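Type II secretion system protein L (Pseudomonas aeruginosa, PDB 6GHU) is an inner-membrane component of the type II secretion system that helps assemble the machinery and links its cytoplasmic energy-providing protein to the rest of the complex. Local coordinates at residues T18-Q23 with L35-P40; L57-G62 with A73-G78; V12-E16 with R47-L52. All coordinates share one frame. Where two conformers were deposited one is given. Residues are numbered along the deposited sequence.

Interaction 1: T18-Q23 with L35-P40; sequences TVSVEQ and LQVRAP
Strands 20-23 and 35-39 run antiparallel in part of a beta hairpin, their axes 4.7 Å apart at closest approach, with 141° between their directions. Q36 N donates to Q23 O at 2.8 Å. Q36 O accepts E22 N at 2.8 Å and, weakly, Q23 N at 3.4 Å. E22 and Q23 both face Q36: a classic beta bulge, with E22 at helical phi/psi (-80/-37). It shifts the register by one between V21-V37 and Q23-Q36. V37 opposes V21 as a non-hydrogen-bonded pair on the helix-covered face, V21 CG2 4.4 Å from V37 CG1. R38 and S20 form a hydrogen-bonded pair on the face of Q23 and Q36: R38 N to S20 O and S20 N to R38 O, both 2.9 Å. A long salt bridge, 4.0 Å, joins R38 NH1 to E22 OE2; S20 OG donates to E22 OE1 at 2.8 Å. V21 and L35 pack on I13 of helix 3-14, V37 on L45 of helix 42-54. Strand 70-77 flanks 35-39, and Q23 pairs with a strand of the second subunit.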
ATOM      1  N   THR A  18      -3.087 -17.788  -0.615  1.00 21.45           N
ATOM      2  CA  THR A  18      -2.582 -18.281   0.661  1.00 24.06           C
ATOM      3  C   THR A  18      -1.589 -17.323   1.306  1.00 29.35           C
ATOM      4  O   THR A  18      -1.183 -17.559   2.446  1.00 22.37           O
ATOM      5  CB  THR A  18      -1.923 -19.657   0.504  1.00 25.43           C
ATOM      6  OG1 THR A  18      -0.685 -19.530  -0.203  1.00 20.97           O
ATOM      7  CG2 THR A  18      -2.846 -20.623  -0.238  1.00 26.10           C
ATOM      8  N   VAL A  19      -1.202 -16.249   0.618  1.00 19.42           N
ATOM      9  CA  VAL A  19      -0.270 -15.271   1.165  1.00 15.98           C
ATOM     10  C   VAL A  19      -1.058 -14.226   1.939  1.00 25.67           C
ATOM     11  O   VAL A  19      -2.073 -13.711   1.456  1.00 28.73           O
ATOM     12  CB  VAL A  19       0.568 -14.618   0.052  1.00 21.70           C
ATOM     13  CG1 VAL A  19       1.570 -13.627   0.645  1.00 25.18           C
ATOM     14  CG2 VAL A  19       1.292 -15.685  -0.756  1.00 25.61           C
ATOM     15  N   SER A  20      -0.591 -13.911   3.141  1.00 27.43           N
ATOM     16  CA  SER A  20      -1.187 -12.871   3.960  1.00 27.24           C
ATOM     17  C   SER A  20      -0.171 -11.755   4.139  1.00 25.10           C
ATOM     18  O   SER A  20       1.020 -12.017   4.330  1.00 25.97           O
ATOM     19  CB  SER A  20      -1.634 -13.415   5.327  1.00 28.08           C
ATOM     20  OG  SER A  20      -0.541 -13.929   6.071  1.00 36.31           O
ATOM     21  N   VAL A  21      -0.643 -10.517   4.037  1.00 26.91           N
ATOM     22  CA  VAL A  21       0.172  -9.330   4.267  1.00 21.94           C
ATOM     23  C   VAL A  21      -0.087  -8.868   5.693  1.00 23.09           C
ATOM     24  O   VAL A  21      -1.145  -8.304   5.991  1.00 34.56           O
ATOM     25  CB  VAL A  21      -0.149  -8.219   3.261  1.00 25.18           C
ATOM     26  CG1 VAL A  21       0.754  -7.014   3.499  1.00 28.81           C
ATOM     27  CG2 VAL A  21       0.003  -8.729   1.842  1.00 25.92           C
ATOM     28  N   GLU A  22       0.883  -9.099   6.578  1.00 19.23           N
ATOM     29  CA  GLU A  22       0.724  -8.717   7.975  1.00 27.18           C
ATOM     30  C   GLU A  22       0.994  -7.234   8.163  1.00 34.00           C
ATOM     31  O   GLU A  22       0.329  -6.571   8.966  1.00 33.58           O
ATOM     32  CB  GLU A  22       1.667  -9.535   8.858  1.00 27.71           C
ATOM     33  CG  GLU A  22       1.514 -11.046   8.714  1.00 38.10           C
ATOM     34  CD  GLU A  22       0.126 -11.524   9.092  1.00 39.50           C
ATOM     35  OE1 GLU A  22      -0.567 -12.088   8.222  1.00 49.02           O
ATOM     36  OE2 GLU A  22      -0.275 -11.320  10.259  1.00 44.81           O
ATOM     37  N   GLN A  23       1.962  -6.703   7.425  1.00 28.32           N
ATOM     38  CA  GLN A  23       2.347  -5.308   7.544  0.51 30.84           C
ATOM     39  C   GLN A  23       2.891  -4.843   6.203  1.00 28.67           C
ATOM     40  O   GLN A  23       3.476  -5.629   5.449  1.00 26.51           O
ATOM     41  CB  GLN A  23       3.388  -5.126   8.658  0.51 23.44           C
ATOM     42  CG  GLN A  23       3.898  -3.702   8.842  0.51 31.38           C
ATOM     43  CD  GLN A  23       5.051  -3.360   7.911  0.51 34.33           C
ATOM     44  OE1 GLN A  23       5.577  -4.224   7.206  0.51 23.83           O
ATOM     45  NE2 GLN A  23       5.451  -2.093   7.911  0.51 25.65           N
ATOM     46  N   LEU A  35       7.070  -5.176   2.655  1.00 20.18           N
ATOM     47  CA  LEU A  35       5.921  -6.001   3.000  1.00 24.54           C
ATOM     48  C   LEU A  35       6.366  -7.151   3.890  1.00 23.04           C
ATOM     49  O   LEU A  35       7.298  -7.884   3.543  1.00 23.52           O
ATOM     50  CB  LEU A  35       5.241  -6.575   1.746  1.00 37.12           C
ATOM     51  CG  LEU A  35       4.536  -5.634   0.769  1.00 40.98           C
ATOM     52  CD1 LEU A  35       5.525  -5.002  -0.193  1.00 31.11           C
ATOM     53  CD2 LEU A  35       3.452  -6.389   0.008  1.00 43.12           C
ATOM     54  N   GLN A  36       5.695  -7.310   5.029  1.00 20.68           N
ATOM     55  CA  GLN A  36       5.829  -8.500   5.861  1.00 22.19           C
ATOM     56  C   GLN A  36       4.724  -9.475   5.472  1.00 20.61           C
ATOM     57  O   GLN A  36       3.539  -9.176   5.657  1.00 20.13           O
ATOM     58  CB  GLN A  36       5.727  -8.147   7.343  1.00 30.11           C
ATOM     59  CG  GLN A  36       6.834  -7.248   7.855  1.00 26.46           C
ATOM     60  CD  GLN A  36       8.133  -7.982   8.054  1.00 35.11           C
ATOM     61  OE1 GLN A  36       8.193  -9.210   7.946  1.00 36.87           O
ATOM     62  NE2 GLN A  36       9.188  -7.235   8.359  1.00 35.93           N
ATOM     63  N   VAL A  37       5.107 -10.633   4.938  1.00 20.45           N
ATOM     64  CA  VAL A  37       4.146 -11.596   4.420  1.00 21.20           C
ATOM     65  C   VAL A  37       4.304 -12.920   5.153  1.00 21.75           C
ATOM     66  O   VAL A  37       5.355 -13.237   5.715  1.00 21.96           O
ATOM     67  CB  VAL A  37       4.290 -11.807   2.896  1.00 23.65           C
ATOM     68  CG1 VAL A  37       4.060 -10.504   2.148  1.00 23.73           C
ATOM     69  CG2 VAL A  37       5.661 -12.385   2.549  1.00 26.45           C
ATOM     70  N   ARG A  38       3.226 -13.696   5.143  1.00 27.90           N
ATOM     71  CA  ARG A  38       3.253 -15.082   5.576  1.00 25.55           C
ATOM     72  C   ARG A  38       2.611 -15.939   4.495  1.00 23.46           C
ATOM     73  O   ARG A  38       1.745 -15.477   3.748  1.00 23.06           O
ATOM     74  CB  ARG A  38       2.526 -15.277   6.919  1.00 26.92           C
ATOM     75  CG  ARG A  38       3.290 -14.720   8.106  1.00 40.50           C
ATOM     76  CD  ARG A  38       2.756 -15.261   9.424  1.00 49.91           C
ATOM     77  NE  ARG A  38       3.757 -15.194  10.491  1.00 65.07           N
ATOM     78  CZ  ARG A  38       3.933 -14.158  11.311  1.00 72.78           C
ATOM     79  NH1 ARG A  38       3.175 -13.073  11.205  1.00 54.23           N
ATOM     80  NH2 ARG A  38       4.876 -14.208  12.244  1.00 68.68           N
ATOM     81  N   ALA A  39       3.053 -17.189   4.409  1.00 21.54           N
ATOM     82  CA  ALA A  39       2.523 -18.132   3.438  1.00 17.54           C
ATOM     83  C   ALA A  39       2.679 -19.532   4.009  1.00 20.25           C
ATOM     84  O   ALA A  39       3.453 -19.738   4.950  1.00 22.38           O
ATOM     85  CB  ALA A  39       3.243 -18.007   2.087  1.00 19.84           C
ATOM     86  N   PRO A  40       1.951 -20.515   3.474  1.00 22.37           N
ATOM     87  CA  PRO A  40       2.097 -21.876   4.010  1.00 20.68           C
ATOM     88  C   PRO A  40       3.504 -22.436   3.874  1.00 21.23           C
ATOM     89  O   PRO A  40       3.903 -23.272   4.690  1.00 18.06           O
ATOM     90  CB  PRO A  40       1.076 -22.693   3.201  1.00 20.80           C
ATOM     91  CG  PRO A  40       0.675 -21.833   2.053  1.00 28.00           C
ATOM     92  CD  PRO A  40       0.855 -20.420   2.496  1.00 23.03           C
TER

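Interaction 2: L57-G62 with A73-G78; sequences LAVQLG and ARLVIG
Strands 59-61 and 73-77 run antiparallel at 167°, their axes 4.8 Å apart at closest approach. The register pairs V59 with I77, Q60 with V76 and L61 with L75. Four backbone hydrogen bonds join the segments. A58 O accepts G78 N at 2.9 Å. Q60 and V76 satisfy each other, Q60 N to V76 O and V76 N to Q60 O, both at 2.9 Å. G62 N donates to R74 O at 2.7 Å. The A73, L75 and I77 backbones bond on the other side to V37, L35 and V33 of strand 32-39. V59, L61, L75 and I77 share one face. V59 CG2 (chi1 p) lies 3.6 Å from L75 CD2. L61 CD1 (chi1 t) lies 3.7 Å from L75 CD2 and 3.8 Å from A73 CB. G78 has phi 99°, which suits glycine. Within these segments the register is regular. They form part of the second beta hairpin of the ferredoxin-like fold, with 73-77 on an inner strand and 59-61 on an outermost strand of this chain's sheet.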
ATOM      1  N   LEU A  57       7.871  -5.739 -11.847  1.00 21.60           N
ATOM      2  CA  LEU A  57       8.264  -5.069 -10.617  1.00 25.19           C
ATOM      3  C   LEU A  57       9.647  -5.521 -10.178  1.00 29.54           C
ATOM      4  O   LEU A  57      10.003  -6.699 -10.300  1.00 22.86           O
ATOM      5  CB  LEU A  57       7.259  -5.354  -9.502  1.00 25.66           C
ATOM      6  CG  LEU A  57       5.823  -4.893  -9.746  1.00 20.75           C
ATOM      7  CD1 LEU A  57       4.939  -5.354  -8.607  1.00 21.53           C
ATOM      8  CD2 LEU A  57       5.768  -3.385  -9.894  1.00 24.88           C
ATOM      9  N   ALA A  58      10.429  -4.570  -9.679  1.00 23.20           N
ATOM     10  CA  ALA A  58      11.653  -4.904  -8.968  1.00 21.53           C
ATOM     11  C   ALA A  58      11.282  -5.431  -7.592  1.00 21.89           C
ATOM     12  O   ALA A  58      10.512  -4.801  -6.862  1.00 29.68           O
ATOM     13  CB  ALA A  58      12.557  -3.682  -8.848  1.00 23.27           C
ATOM     14  N   VAL A  59      11.811  -6.593  -7.246  1.00 23.36           N
ATOM     15  CA  VAL A  59      11.388  -7.301  -6.049  1.00 24.54           C
ATOM     16  C   VAL A  59      12.600  -7.970  -5.423  1.00 26.00           C
ATOM     17  O   VAL A  59      13.473  -8.493  -6.121  1.00 23.95           O
ATOM     18  CB  VAL A  59      10.287  -8.336  -6.369  1.00 30.09           C
ATOM     19  CG1 VAL A  59      10.812  -9.404  -7.320  1.00 26.31           C
ATOM     20  CG2 VAL A  59       9.762  -8.970  -5.091  1.00 28.11           C
ATOM     21  N   GLN A  60      12.652  -7.936  -4.100  1.00 22.47           N
ATOM     22  CA  GLN A  60      13.650  -8.657  -3.329  1.00 26.20           C
ATOM     23  C   GLN A  60      12.917  -9.385  -2.215  1.00 25.15           C
ATOM     24  O   GLN A  60      12.087  -8.788  -1.521  1.00 23.14           O
ATOM     25  CB  GLN A  60      14.714  -7.706  -2.769  1.00 26.80           C
ATOM     26  CG  GLN A  60      15.532  -7.006  -3.845  1.00 36.71           C
ATOM     27  CD  GLN A  60      16.305  -7.980  -4.728  1.00 51.79           C
ATOM     28  OE1 GLN A  60      16.152  -7.988  -5.952  1.00 58.53           O
ATOM     29  NE2 GLN A  60      17.144  -8.800  -4.108  1.00 55.37           N
ATOM     30  N   LEU A  61      13.184 -10.678  -2.081  1.00 25.65           N
ATOM     31  CA  LEU A  61      12.567 -11.497  -1.048  1.00 25.91           C
ATOM     32  C   LEU A  61      13.594 -11.740   0.049  1.00 25.17           C
ATOM     33  O   LEU A  61      14.640 -12.351  -0.195  1.00 24.46           O
ATOM     34  CB  LEU A  61      12.055 -12.817  -1.623  1.00 20.19           C
ATOM     35  CG  LEU A  61      11.470 -13.806  -0.612  1.00 20.29           C
ATOM     36  CD1 LEU A  61      10.263 -13.203   0.071  1.00 23.74           C
ATOM     37  CD2 LEU A  61      11.101 -15.122  -1.285  1.00 26.16           C
ATOM     38  N   GLY A  62      13.302 -11.247   1.243  1.00 21.73           N
ATOM     39  CA  GLY A  62      14.190 -11.422   2.365  1.00 27.53           C
ATOM     40  C   GLY A  62      14.220 -12.862   2.827  1.00 23.01           C
ATOM     41  O   GLY A  62      13.509 -13.737   2.329  1.00 24.15           O
ATOM     42  N   ALA A  73       8.450 -13.736   5.788  1.00 18.70           N
ATOM     43  CA  ALA A  73       9.568 -13.074   5.135  1.00 21.28           C
ATOM     44  C   ALA A  73       9.189 -11.623   4.893  1.00 21.06           C
ATOM     45  O   ALA A  73       8.030 -11.226   5.040  1.00 22.15           O
ATOM     46  CB  ALA A  73       9.933 -13.764   3.820  1.00 24.33           C
ATOM     47  N   ARG A  74      10.189 -10.834   4.523  1.00 22.12           N
ATOM     48  CA  ARG A  74      10.006  -9.439   4.156  1.00 22.93           C
ATOM     49  C   ARG A  74      10.212  -9.294   2.656  1.00 21.56           C
ATOM     50  O   ARG A  74      11.224  -9.754   2.118  1.00 25.14           O
ATOM     51  CB  ARG A  74      10.983  -8.550   4.929  1.00 32.51           C
ATOM     52  CG  ARG A  74      10.774  -7.060   4.752  1.00 25.12           C
ATOM     53  CD  ARG A  74      11.555  -6.299   5.820  1.00 27.74           C
ATOM     54  NE  ARG A  74      11.470  -4.851   5.658  1.00 23.22           N
ATOM     55  CZ  ARG A  74      12.287  -4.134   4.897  1.00 25.02           C
ATOM     56  NH1 ARG A  74      13.251  -4.723   4.202  1.00 21.39           N
ATOM     57  NH2 ARG A  74      12.137  -2.820   4.832  1.00 33.03           N
ATOM     58  N   LEU A  75       9.238  -8.686   1.984  1.00 22.13           N
ATOM     59  CA  LEU A  75       9.322  -8.378   0.560  1.00 25.72           C
ATOM     60  C   LEU A  75       9.581  -6.890   0.384  1.00 24.06           C
ATOM     61  O   LEU A  75       8.928  -6.065   1.030  1.00 22.35           O
ATOM     62  CB  LEU A  75       8.027  -8.750  -0.166  1.00 30.20           C
ATOM     63  CG  LEU A  75       7.861 -10.112  -0.828  1.00 39.19           C
ATOM     64  CD1 LEU A  75       6.468 -10.197  -1.431  1.00 34.20           C
ATOM     65  CD2 LEU A  75       8.904 -10.330  -1.896  1.00 30.42           C
ATOM     66  N   VAL A  76      10.527  -6.551  -0.485  1.00 26.08           N
ATOM     67  CA  VAL A  76      10.802  -5.167  -0.861  1.00 19.10           C
ATOM     68  C   VAL A  76      10.485  -5.026  -2.345  1.00 25.48           C
ATOM     69  O   VAL A  76      11.040  -5.760  -3.173  1.00 23.62           O
ATOM     70  CB  VAL A  76      12.258  -4.771  -0.570  1.00 25.31           C
ATOM     71  CG1 VAL A  76      12.552  -3.361  -1.081  1.00 32.57           C
ATOM     72  CG2 VAL A  76      12.548  -4.864   0.921  1.00 29.56           C
ATOM     73  N   ILE A  77       9.596  -4.092  -2.678  1.00 23.06           N
ATOM     74  CA  ILE A  77       9.177  -3.849  -4.054  1.00 27.47           C
ATOM     75  C   ILE A  77       9.511  -2.409  -4.418  1.00 34.64           C
ATOM     76  O   ILE A  77       9.215  -1.485  -3.651  1.00 25.24           O
ATOM     77  CB  ILE A  77       7.675  -4.116  -4.249  1.00 29.38           C
ATOM     78  CG1 ILE A  77       7.330  -5.532  -3.787  1.00 32.57           C
ATOM     79  CG2 ILE A  77       7.299  -3.913  -5.714  1.00 31.15           C
ATOM     80  CD1 ILE A  77       5.852  -5.856  -3.822  1.00 41.51           C
ATOM     81  N   GLY A  78      10.108  -2.222  -5.593  1.00 30.40           N
ATOM     82  CA  GLY A  78      10.480  -0.902  -6.069  1.00 39.04           C
ATOM     83  C   GLY A  78      11.947  -0.615  -5.831  1.00 40.17           C
ATOM     84  O   GLY A  78      12.658  -1.451  -5.272  1.00 40.99           O
TER

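Interaction 3: V12-E16 with R47-L52; sequences VIGGE and RLRSRL
V12, I13, L48 and L52 form the apolar centre between the C-terminal part of helix 3-14 and helix 42-54. V12 (chi1 t) points toward the second helix. V12 CG1 lies 3.6 Å from L52 CD2, and I13 CG1 3.9 Å from L48 CD1. The rotamers of L48 (t, p) and L52 (m, t) carry these methyls toward V12 and I13 from sideways CA-to-CB bonds. The closest CA pairs are V12 with L52, 6.2 Å, and I13 with L48, 6.8 Å. Further out, V12 CG1 meets R51 CB at 3.6 Å. The chain then turns through G14 and G15, with E16 N bonded to I13 O at 2.9 Å. E16 (chi1 m, chi2 m) closes the polar edge with a two-pronged salt bridge: R47 NE to E16 OE1 at 2.7 Å and R47 NH2 to E16 OE2 at 2.8 Å. Both helices pack on one face of the sheet. L48 and L52 reach L75 of strand 70-77, and L52 also touches V59 and I77.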
ATOM      1  N   VAL A  12      -1.012  -8.708  -8.073  1.00 26.19           N
ATOM      2  CA  VAL A  12      -0.212  -9.926  -8.155  1.00 24.02           C
ATOM      3  C   VAL A  12      -0.324 -10.719  -6.860  1.00 28.93           C
ATOM      4  O   VAL A  12      -0.538 -11.938  -6.871  1.00 25.57           O
ATOM      5  CB  VAL A  12       1.251  -9.576  -8.482  1.00 27.53           C
ATOM      6  CG1 VAL A  12       2.114 -10.826  -8.541  1.00 29.29           C
ATOM      7  CG2 VAL A  12       1.317  -8.835  -9.803  1.00 24.49           C
ATOM      8  N   ILE A  13      -0.176 -10.039  -5.720  1.00 21.68           N
ATOM      9  CA  ILE A  13      -0.284 -10.721  -4.435  1.00 26.74           C
ATOM     10  C   ILE A  13      -1.666 -11.336  -4.287  1.00 28.88           C
ATOM     11  O   ILE A  13      -1.821 -12.441  -3.748  1.00 24.28           O
ATOM     12  CB  ILE A  13       0.040  -9.743  -3.291  1.00 23.59           C
ATOM     13  CG1 ILE A  13       1.489  -9.265  -3.416  1.00 27.84           C
ATOM     14  CG2 ILE A  13      -0.174 -10.398  -1.935  1.00 24.29           C
ATOM     15  CD1 ILE A  13       1.794  -7.981  -2.663  1.00 30.33           C
ATOM     16  N   GLY A  14      -2.689 -10.640  -4.784  1.00 23.83           N
ATOM     17  CA  GLY A  14      -4.045 -11.157  -4.751  1.00 31.93           C
ATOM     18  C   GLY A  14      -4.222 -12.448  -5.521  1.00 26.00           C
ATOM     19  O   GLY A  14      -5.144 -13.213  -5.224  1.00 37.54           O
ATOM     20  N   GLY A  15      -3.366 -12.703  -6.512  1.00 31.37           N
ATOM     21  CA  GLY A  15      -3.380 -13.972  -7.212  1.00 35.20           C
ATOM     22  C   GLY A  15      -2.789 -15.121  -6.424  1.00 30.03           C
ATOM     23  O   GLY A  15      -2.873 -16.265  -6.880  1.00 34.17           O
ATOM     24  N   GLU A  16      -2.184 -14.843  -5.267  1.00 26.66           N
ATOM     25  CA  GLU A  16      -1.688 -15.875  -4.361  1.00 25.43           C
ATOM     26  C   GLU A  16      -2.530 -15.861  -3.092  1.00 22.59           C
ATOM     27  O   GLU A  16      -2.141 -15.247  -2.088  1.00 24.09           O
ATOM     28  CB  GLU A  16      -0.210 -15.657  -4.039  1.00 27.17           C
ATOM     29  CG  GLU A  16       0.721 -15.939  -5.208  1.00 29.46           C
ATOM     30  CD  GLU A  16       0.845 -17.420  -5.530  1.00 38.30           C
ATOM     31  OE1 GLU A  16       1.297 -17.746  -6.650  1.00 35.98           O
ATOM     32  OE2 GLU A  16       0.494 -18.256  -4.670  1.00 34.49           O
ATOM     33  N   ARG A  47       7.206 -18.379  -5.507  1.00 24.24           N
ATOM     34  CA  ARG A  47       6.302 -18.185  -6.633  1.00 26.37           C
ATOM     35  C   ARG A  47       5.805 -16.748  -6.678  1.00 21.33           C
ATOM     36  O   ARG A  47       5.754 -16.133  -7.747  1.00 19.06           O
ATOM     37  CB  ARG A  47       5.132 -19.163  -6.538  1.00 20.66           C
ATOM     38  CG  ARG A  47       4.234 -19.167  -7.764  1.00 28.26           C
ATOM     39  CD  ARG A  47       3.279 -20.342  -7.739  1.00 29.29           C
ATOM     40  NE  ARG A  47       2.297 -20.219  -6.667  1.00 31.42           N
ATOM     41  CZ  ARG A  47       1.666 -21.243  -6.102  1.00 29.44           C
ATOM     42  NH1 ARG A  47       1.918 -22.485  -6.492  1.00 42.40           N
ATOM     43  NH2 ARG A  47       0.787 -21.028  -5.131  1.00 31.31           N
ATOM     44  N   LEU A  48       5.448 -16.195  -5.520  1.00 19.66           N
ATOM     45  CA  LEU A  48       5.015 -14.805  -5.453  1.00 22.38           C
ATOM     46  C   LEU A  48       6.118 -13.851  -5.906  1.00 25.18           C
ATOM     47  O   LEU A  48       5.852 -12.889  -6.634  1.00 20.63           O
ATOM     48  CB  LEU A  48       4.573 -14.471  -4.029  1.00 25.77           C
ATOM     49  CG  LEU A  48       4.293 -12.988  -3.770  1.00 26.78           C
ATOM     50  CD1 LEU A  48       3.248 -12.471  -4.742  1.00 25.90           C
ATOM     51  CD2 LEU A  48       3.843 -12.774  -2.345  1.00 24.70           C
ATOM     52  N   ARG A  49       7.357 -14.083  -5.472  1.00 23.15           N
ATOM     53  CA  ARG A  49       8.460 -13.253  -5.947  1.00 25.56           C
ATOM     54  C   ARG A  49       8.562 -13.329  -7.463  1.00 21.09           C
ATOM     55  O   ARG A  49       8.694 -12.304  -8.143  1.00 20.11           O
ATOM     56  CB  ARG A  49       9.775 -13.692  -5.306  1.00 25.13           C
ATOM     57  CG  ARG A  49      10.973 -12.809  -5.662  1.00 28.72           C
ATOM     58  CD  ARG A  49      12.265 -13.610  -5.740  1.00 29.96           C
ATOM     59  NE  ARG A  49      12.182 -14.675  -6.739  1.00 36.95           N
ATOM     60  CZ  ARG A  49      12.290 -14.493  -8.053  1.00 34.83           C
ATOM     61  NH1 ARG A  49      12.485 -13.280  -8.551  1.00 31.42           N
ATOM     62  NH2 ARG A  49      12.194 -15.527  -8.876  1.00 33.69           N
ATOM     63  N   SER A  50       8.501 -14.547  -8.005  1.00 19.96           N
ATOM     64  CA  SER A  50       8.595 -14.741  -9.447  1.00 20.82           C
ATOM     65  C   SER A  50       7.469 -14.021 -10.177  1.00 17.99           C
ATOM     66  O   SER A  50       7.696 -13.408 -11.225  1.00 21.22           O
ATOM     67  CB  SER A  50       8.566 -16.239  -9.770  1.00 29.01           C
ATOM     68  OG  SER A  50       8.805 -16.465 -11.145  1.00 33.81           O
ATOM     69  N   ARG A  51       6.252 -14.074  -9.632  1.00 18.31           N
ATOM     70  CA  ARG A  51       5.119 -13.410 -10.270  1.00 22.02           C
ATOM     71  C   ARG A  51       5.269 -11.891 -10.238  1.00 22.94           C
ATOM     72  O   ARG A  51       4.933 -11.208 -11.213  1.00 22.01           O
ATOM     73  CB  ARG A  51       3.816 -13.818  -9.583  1.00 18.94           C
ATOM     74  CG  ARG A  51       3.447 -15.288  -9.722  1.00 24.66           C
ATOM     75  CD  ARG A  51       3.351 -15.709 -11.164  1.00 25.11           C
ATOM     76  NE  ARG A  51       2.757 -17.040 -11.311  1.00 30.90           N
ATOM     77  CZ  ARG A  51       3.439 -18.183 -11.283  1.00 39.67           C
ATOM     78  NH1 ARG A  51       4.755 -18.182 -11.104  1.00 29.17           N
ATOM     79  NH2 ARG A  51       2.798 -19.335 -11.433  1.00 31.55           N
ATOM     80  N   LEU A  52       5.742 -11.344  -9.118  1.00 19.28           N
ATOM     81  CA  LEU A  52       5.954  -9.902  -9.037  1.00 18.02           C
ATOM     82  C   LEU A  52       7.006  -9.454 -10.038  1.00 21.87           C
ATOM     83  O   LEU A  52       6.839  -8.436 -10.718  1.00 20.64           O
ATOM     84  CB  LEU A  52       6.369  -9.513  -7.622  1.00 28.89           C
ATOM     85  CG  LEU A  52       5.287  -9.679  -6.558  1.00 24.81           C
ATOM     86  CD1 LEU A  52       5.906  -9.636  -5.185  1.00 25.12           C
ATOM     87  CD2 LEU A  52       4.225  -8.596  -6.714  1.00 24.00           C
TER

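Overall arrangement
Interactions 1 and 2 lie in the two hairpins of one antiparallel sheet. They meet at the inner strands, where L35 O lies 2.6 Å from L75 N and V37 N lies 3.0 Å from A73 O. Both rest on backbone hydrogen bonding, but interaction 1 has a bulge and interaction 2 is regular. Interaction 3 joins helix 3-14 and the turn after it to helix 42-54 through side chains, with an apolar centre and a charged edge. All three contacts are partly buried and share one core: I13 packs on L35 and V21, L48 on V19 and L75. Interaction 1 also reaches the subunit interface; the segments of interactions 2 and 3 touch no other chain of the dimer.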